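Side-chain contact in alanine racemase (Corynebacterium glutamicum, PDB 2DY3), which is a pyridoxal-5'-phosphate-binding enzyme of the alanine racemase family, built from an N-terminal TIM-barrel domain and a C-terminal beta-rich domain: residues A182-R185 with E190-V193. Residues are numbered along the deposited sequence; the frame is centred on the assembly and turned at random.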
ATOM      1  N   ALA B 182      11.126  36.902  13.499  1.00 23.49           N
ATOM      2  CA  ALA B 182      11.406  38.286  13.855  1.00 23.21           C
ATOM      3  C   ALA B 182      11.340  39.167  12.610  1.00 23.13           C
ATOM      4  O   ALA B 182      10.823  40.289  12.654  1.00 24.29           O
ATOM      5  CB  ALA B 182      12.784  38.397  14.507  1.00 23.30           C
ATOM      6  N   LEU B 183      11.857  38.651  11.499  1.00 22.44           N
ATOM      7  CA  LEU B 183      11.864  39.380  10.235  1.00 21.98           C
ATOM      8  C   LEU B 183      10.425  39.563   9.746  1.00 22.27           C
ATOM      9  O   LEU B 183      10.070  40.607   9.196  1.00 23.47           O
ATOM     10  CB  LEU B 183      12.664  38.597   9.196  1.00 23.59           C
ATOM     11  CG  LEU B 183      13.412  39.345   8.090  1.00 29.89           C
ATOM     12  CD1 LEU B 183      13.698  38.373   6.952  1.00 30.67           C
ATOM     13  CD2 LEU B 183      12.604  40.515   7.581  1.00 31.28           C
ATOM     14  N   ALA B 184       9.600  38.539   9.949  1.00 19.74           N
ATOM     15  CA  ALA B 184       8.203  38.581   9.525  1.00 20.71           C
ATOM     16  C   ALA B 184       7.415  39.635  10.295  1.00 22.48           C
ATOM     17  O   ALA B 184       6.652  40.405   9.704  1.00 24.50           O
ATOM     18  CB  ALA B 184       7.559  37.208   9.709  1.00 17.51           C
ATOM     19  N   ARG B 185       7.592  39.665  11.614  1.00 21.80           N
ATOM     20  CA  ARG B 185       6.894  40.636  12.447  1.00 22.74           C
ATOM     21  C   ARG B 185       7.422  42.040  12.182  1.00 24.41           C
ATOM     22  O   ARG B 185       6.689  43.022  12.280  1.00 24.91           O
ATOM     23  CB  ARG B 185       7.040  40.260  13.929  1.00 21.68           C
ATOM     24  CG  ARG B 185       6.164  39.076  14.301  1.00 18.77           C
ATOM     25  CD  ARG B 185       6.540  38.404  15.612  1.00 18.73           C
ATOM     26  NE  ARG B 185       5.542  37.394  15.953  1.00 15.40           N
ATOM     27  CZ  ARG B 185       5.666  36.503  16.929  1.00 16.18           C
ATOM     28  NH1 ARG B 185       6.764  36.478  17.681  1.00 19.17           N
ATOM     29  NH2 ARG B 185       4.684  35.644  17.160  1.00 13.30           N
ATOM     30  N   GLU B 190       2.029  39.638  12.166  1.00 23.79           N
ATOM     31  CA  GLU B 190       1.927  39.231  13.561  1.00 22.11           C
ATOM     32  C   GLU B 190       2.371  37.789  13.811  1.00 20.59           C
ATOM     33  O   GLU B 190       3.067  37.515  14.785  1.00 17.86           O
ATOM     34  CB  GLU B 190       0.486  39.408  14.064  1.00 21.90           C
ATOM     35  CG  GLU B 190       0.277  38.915  15.497  1.00 24.20           C
ATOM     36  CD  GLU B 190      -1.155  39.060  15.984  1.00 25.59           C
ATOM     37  OE1 GLU B 190      -2.092  38.823  15.193  1.00 27.56           O
ATOM     38  OE2 GLU B 190      -1.345  39.390  17.170  1.00 26.36           O
ATOM     39  N   CYS B 191       1.972  36.874  12.931  1.00 21.02           N
ATOM     40  CA  CYS B 191       2.313  35.460  13.093  1.00 19.42           C
ATOM     41  C   CYS B 191       1.933  35.008  14.503  1.00 18.56           C
ATOM     42  O   CYS B 191       2.774  34.541  15.268  1.00 18.45           O
ATOM     43  CB  CYS B 191       3.814  35.236  12.866  1.00 19.13           C
ATOM     44  SG  CYS B 191       4.376  35.519  11.170  1.00 25.54           S
ATOM     45  N   PRO B 192       0.643  35.132  14.854  1.00 18.74           N
ATOM     46  CA  PRO B 192       0.044  34.777  16.146  1.00 18.60           C
ATOM     47  C   PRO B 192       0.248  33.342  16.616  1.00 18.62           C
ATOM     48  O   PRO B 192       0.493  33.095  17.800  1.00 18.17           O
ATOM     49  CB  PRO B 192      -1.443  35.069  15.933  1.00 20.94           C
ATOM     50  CG  PRO B 192      -1.453  36.078  14.850  1.00 22.95           C
ATOM     51  CD  PRO B 192      -0.390  35.607  13.921  1.00 19.42           C
ATOM     52  N   VAL B 193       0.133  32.391  15.693  1.00 15.99           N
ATOM     53  CA  VAL B 193       0.261  30.987  16.054  1.00 15.10           C
ATOM     54  C   VAL B 193       1.340  30.272  15.255  1.00 15.78           C
ATOM     55  O   VAL B 193       1.205  30.058  14.048  1.00 13.78           O
ATOM     56  CB  VAL B 193      -1.095  30.271  15.864  1.00 15.11           C
ATOM     57  CG1 VAL B 193      -1.000  28.826  16.314  1.00 11.70           C
ATOM     58  CG2 VAL B 193      -2.170  31.011  16.654  1.00 14.64           C
TER
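Arg-185 reaches from the last turns of helix 169-186 to two successive backbone carbonyls, those of Glu-190 and Cys-191, where the chain turns back from the helix toward the barrel in the TIM-barrel domain. The loop after the helix leads back to the barrel sheet, where Val-193 is backbone hydrogen-bonded to Thr-153 of strand 150-156. Only four residues separate the two segments, whose nearest CA atoms, of Arg-185 and Glu-190, lie 5.3 Å apart.

The tightly packed side is small and apolar. CB of Ala-184 meets SG of Cys-191 at 3.9 Å, and both CB atoms point into the interface. Phe-141 of helix 134-146 touches Ala-184, while Val-152 touches Cys-191 and Met-155 touches both residues from strand 150-156, so the pair is buried between helix and sheet.

The outer side is polar and exposed. There the guanidinium presents its edge to the loop as a two-pronged donor. NE gives the straighter bond, 2.7 Å to O of Glu-190 with an N-H...O angle of 167°, and this acceptor lies almost in the guanidinium plane. With chi1 at -75°, CG lies beside the backbone N, 3.5 Å from that same Glu-190 O, and the chain beyond it runs extended to carry NE to the oxygen. In contrast, the CB of Glu-190 points away from the helix, and the residue meets Arg-185 through its backbone carbonyl.

Two bonds to adjacent carbonyls should restrict rotation of the guanidinium. The second is more bent, with an N-H...O angle of 142°: NH2 stands 2.9 Å from O of Cys-191, approaching from above the carbonyl plane. That oxygen also receives a weak hydrogen bond from ND2 of Asn-194.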